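PDB 3M4A: putative Type I topoisomerase from Deinococcus radiodurans, which probably breaks and rejoins one DNA strand without ATP, as a type IB topoisomerase, and was crystallised here with bound DNA. Local coordinates for residues 283-287 against 288-292; 300-303 against 304-308. All blocks are in the same frame, centred on the assembly; numbering follows the deposited sequence.

Contact 1 comes first along the chain and contact 2 follows. Helix 292-299 runs between them. Contact 1 lies in the C-terminal part of helix 282-289 and the residues after it, within the range of the eukaryotic-type topoisomerase I catalytic core. Contact 2 is the turn that follows helix 292-299, before helix 312-316. Their centres are 20 Å apart and their nearest atoms about 9 Å apart, so they do not touch. Both lie against helix 235-254, on either side of helix 292-299 in chain order. Contact 1 also meets helix 260-278, and contact 2 meets helix 323-337. The bound DNA lies about 25 Å and 17 Å from their nearest atoms.

Contact 1 (283-287 against 288-292); sequences AVTRG and SYICP
Val-284 and Thr-285 meet Ser-288, Tyr-289 and Ile-290 in the C-terminal part of helix 282-289. Three backbone hydrogen bonds come first. Val-284 O accepts Ser-288 N at 2.9 Å. Thr-285 O accepts two donors, Tyr-289 N at 3.0 Å and Ile-290 N at 3.1 Å. The bond from Ile-290 is the straighter, with an N-H...O angle of 166°, and it arrives almost in line with the carbonyl bond. That from Tyr-289 comes in tilted from the carbonyl plane. The bond from Ile-290 N to Thr-285 O spans five residues and gives a wider, pi-type turn.

The apolar contacts follow. Val-284 and Tyr-289 point the same way, side by side. Val-284 CG1 is directed there by a chi1 of 169°, trans to the backbone N, and meets the ring at its edge, 3.8 Å from Tyr-289 CE1. Val-284 O lies near the same ring plane, 3.6 Å from Tyr-289 CD1. The ring also touches Arg-239 and Thr-240 of helix 235-254. Thr-285 CG2 touches Ile-290 CD1 at 3.8 Å, with the two side chains crossing at a slant. Thr-285 OG1 turns elsewhere, to Thr-281 O.

Water completes the turn. Two waters each bridge Arg-286 O and Ile-290 O. Each is 2.7 Å from Ile-290 O, and one lies 2.6 Å from Arg-286 O. Other acceptors also lie near both waters, so not every one of these bonds need be made at once.

The chemistry implies a hydrated backbone turn. Thr-285 O spends itself on two N-H groups, while water takes up the carbonyls of Arg-286 and Ile-290. Val-284 CG1 lies against the ring edge, while Tyr-289 N is held by Thr-285 O.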
# COMPACT_ATOMS: atom_id res chain seq x y z
N ALA A 283 20.72 -1.84 -5.95
CA ALA A 283 21.24 -2.05 -4.61
C ALA A 283 20.24 -1.68 -3.51
O ALA A 283 20.08 -2.41 -2.52
CB ALA A 283 22.57 -1.27 -4.42
N VAL A 284 19.56 -0.54 -3.66
CA VAL A 284 18.57 -0.10 -2.68
C VAL A 284 17.34 -1.01 -2.73
O VAL A 284 16.73 -1.29 -1.69
CB VAL A 284 18.18 1.37 -2.91
CG1 VAL A 284 16.96 1.76 -2.08
CG2 VAL A 284 19.36 2.28 -2.57
N THR A 285 16.99 -1.47 -3.92
CA THR A 285 15.82 -2.34 -4.10
C THR A 285 16.04 -3.69 -3.40
O THR A 285 15.20 -4.15 -2.62
CB THR A 285 15.50 -2.52 -5.59
OG1 THR A 285 15.23 -1.24 -6.19
CG2 THR A 285 14.32 -3.46 -5.80
N ARG A 286 17.21 -4.29 -3.65
CA ARG A 286 17.56 -5.57 -3.02
C ARG A 286 17.72 -5.40 -1.51
O ARG A 286 17.27 -6.25 -0.73
CB ARG A 286 18.84 -6.16 -3.64
CG ARG A 286 19.07 -7.66 -3.36
CD ARG A 286 20.01 -8.31 -4.39
NE ARG A 286 19.96 -9.77 -4.34
CZ ARG A 286 20.33 -10.59 -5.33
NH1 ARG A 286 20.77 -10.11 -6.49
NH2 ARG A 286 20.24 -11.90 -5.15
N GLY A 287 18.33 -4.30 -1.09
CA GLY A 287 18.61 -4.06 0.33
C GLY A 287 17.43 -3.69 1.21
O GLY A 287 17.40 -4.07 2.39
N SER A 288 16.46 -2.94 0.68
CA SER A 288 15.40 -2.34 1.48
C SER A 288 13.96 -2.66 1.06
O SER A 288 13.04 -2.44 1.85
CB SER A 288 15.55 -0.81 1.47
OG SER A 288 16.75 -0.41 2.10
N TYR A 289 13.75 -3.16 -0.16
CA TYR A 289 12.39 -3.31 -0.65
C TYR A 289 11.94 -4.76 -0.81
O TYR A 289 10.90 -5.13 -0.28
CB TYR A 289 12.18 -2.45 -1.92
CG TYR A 289 12.14 -0.97 -1.60
CD1 TYR A 289 13.30 -0.19 -1.63
CD2 TYR A 289 10.96 -0.36 -1.21
CE1 TYR A 289 13.27 1.16 -1.31
CE2 TYR A 289 10.91 0.99 -0.88
CZ TYR A 289 12.07 1.75 -0.94
OH TYR A 289 12.01 3.09 -0.62
N ILE A 290 12.73 -5.60 -1.49
CA ILE A 290 12.32 -6.99 -1.73
C ILE A 290 12.68 -7.85 -0.53
O ILE A 290 13.86 -7.94 -0.14
CB ILE A 290 13.00 -7.59 -2.98
CG1 ILE A 290 12.72 -6.77 -4.25
CG2 ILE A 290 12.54 -9.03 -3.20
CD1 ILE A 290 13.55 -7.17 -5.44
N CYS A 291 11.68 -8.50 0.07
CA CYS A 291 11.94 -9.41 1.19
C CYS A 291 12.77 -10.61 0.70
O CYS A 291 12.39 -11.28 -0.24
CB CYS A 291 10.62 -9.87 1.82
SG CYS A 291 10.86 -11.04 3.16
N PRO A 292 13.92 -10.89 1.36
CA PRO A 292 14.79 -11.95 0.86
C PRO A 292 14.19 -13.35 0.91
O PRO A 292 14.63 -14.26 0.21
CB PRO A 292 16.01 -11.87 1.80
CG PRO A 292 15.52 -11.23 3.02
CD PRO A 292 14.43 -10.27 2.59
O HOH W 1 16.38 -8.64 -0.98
O HOH W 2 15.40 -6.34 1.44

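Contact 2 (300-303 against 304-308)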
# COMPACT_ATOMS: atom_id res chain seq x y z
N ASP A 300 15.42 -22.47 -3.80
CA ASP A 300 15.01 -23.83 -3.46
C ASP A 300 13.94 -24.39 -4.41
O ASP A 300 13.35 -25.43 -4.13
CB ASP A 300 14.50 -23.86 -2.01
CG ASP A 300 15.63 -23.80 -0.98
OD1 ASP A 300 16.79 -24.03 -1.35
OD2 ASP A 300 15.34 -23.52 0.19
N GLY A 301 13.68 -23.68 -5.52
CA GLY A 301 12.77 -24.15 -6.57
C GLY A 301 11.29 -23.95 -6.29
O GLY A 301 10.44 -24.66 -6.85
N LYS A 302 10.97 -22.98 -5.43
CA LYS A 302 9.58 -22.73 -5.04
C LYS A 302 9.18 -21.30 -5.40
O LYS A 302 9.95 -20.37 -5.18
CB LYS A 302 9.40 -22.96 -3.55
CG LYS A 302 9.67 -24.42 -3.13
CD LYS A 302 9.69 -24.57 -1.63
CE LYS A 302 9.77 -26.05 -1.22
NZ LYS A 302 10.72 -26.21 -0.09
N VAL A 303 7.98 -21.15 -5.94
CA VAL A 303 7.48 -19.84 -6.39
C VAL A 303 6.04 -19.66 -5.90
O VAL A 303 5.50 -20.56 -5.23
CB VAL A 303 7.55 -19.71 -7.92
CG1 VAL A 303 9.03 -19.68 -8.37
CG2 VAL A 303 6.80 -20.85 -8.62
N LEU A 304 5.42 -18.53 -6.22
CA LEU A 304 4.06 -18.26 -5.71
C LEU A 304 3.08 -19.41 -5.97
O LEU A 304 2.29 -19.75 -5.10
CB LEU A 304 3.48 -16.99 -6.34
CG LEU A 304 4.10 -15.67 -5.90
CD1 LEU A 304 3.48 -14.51 -6.70
CD2 LEU A 304 3.96 -15.46 -4.39
N ASP A 305 3.18 -20.02 -7.15
CA ASP A 305 2.32 -21.16 -7.54
C ASP A 305 2.27 -22.26 -6.48
O ASP A 305 1.26 -22.94 -6.32
CB ASP A 305 2.82 -21.84 -8.82
CG ASP A 305 3.21 -20.87 -9.94
OD1 ASP A 305 3.02 -19.65 -9.81
OD2 ASP A 305 3.73 -21.38 -10.97
N ASP A 306 3.38 -22.47 -5.78
CA ASP A 306 3.50 -23.53 -4.78
C ASP A 306 2.82 -23.21 -3.45
O ASP A 306 2.70 -24.09 -2.58
CB ASP A 306 4.98 -23.85 -4.54
CG ASP A 306 5.68 -24.34 -5.79
OD1 ASP A 306 5.29 -25.42 -6.31
OD2 ASP A 306 6.61 -23.67 -6.27
N TYR A 307 2.38 -21.97 -3.28
CA TYR A 307 1.77 -21.52 -2.03
C TYR A 307 0.30 -21.13 -2.19
O TYR A 307 -0.24 -20.37 -1.38
CB TYR A 307 2.57 -20.37 -1.43
CG TYR A 307 3.92 -20.83 -0.96
CD1 TYR A 307 4.07 -21.44 0.29
CD2 TYR A 307 5.04 -20.70 -1.76
CE1 TYR A 307 5.29 -21.90 0.72
CE2 TYR A 307 6.29 -21.16 -1.33
CZ TYR A 307 6.40 -21.76 -0.10
OH TYR A 307 7.63 -22.20 0.33
N GLU A 308 -0.34 -21.66 -3.22
CA GLU A 308 -1.78 -21.48 -3.43
C GLU A 308 -2.55 -22.16 -2.30
O GLU A 308 -2.09 -23.17 -1.75
CB GLU A 308 -2.22 -22.10 -4.75
CG GLU A 308 -1.79 -21.35 -5.99
CD GLU A 308 -2.34 -22.00 -7.24
OE1 GLU A 308 -2.16 -23.22 -7.39
OE2 GLU A 308 -2.96 -21.29 -8.05
O HOH W 3 8.16 -24.72 -8.10
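Asp-306 folds back on Val-303 through its torsions. A chi1 of -62° sets CG opposite its own carbonyl carbon, and a chi2 of -63° then swings OD2 round to Val-303 N. This closes the start of a short 3-10 segment, 304-306, much like one half of a capping box. It follows directly on a Schellman motif, which ends helix 292-299 with Gly-301 at positive phi.

Two hydrogen bonds join Val-303 and Asp-306 in opposite directions. Val-303 N donates to Asp-306 OD2 at 2.9 Å. This bond is nearly straight, at 168°, and uses the anti lone pair of the carboxylate oxygen. Asp-306 N donates to Val-303 O, also at 2.9 Å, but from above the carbonyl plane. OD2 takes the N-H of Val-303 and a water proton, which would probably stabilise its negative charge.

The side chains add looser contacts. Val-303 CG2 lies between its backbone N and carbonyl carbon, and from there it faces Asp-305 CG at 3.8 Å. The ring of Tyr-307 turns an edge to Val-303 O, with CD2 3.5 Å from that oxygen. Farther out, the Lys-302 and Tyr-307 side chains cross at a slant, with Lys-302 CD 3.7 Å from Tyr-307 OH. Leu-304 points away from this group, into Ala-248 of helix 235-254 and Leu-328 of helix 323-337. Leu-304 thus meets two helices, while Asp-305 and Asp-306 are exposed.

One water joins the two motifs, donating to Gly-301 O and to Asp-306 OD2, each at 2.6 Å.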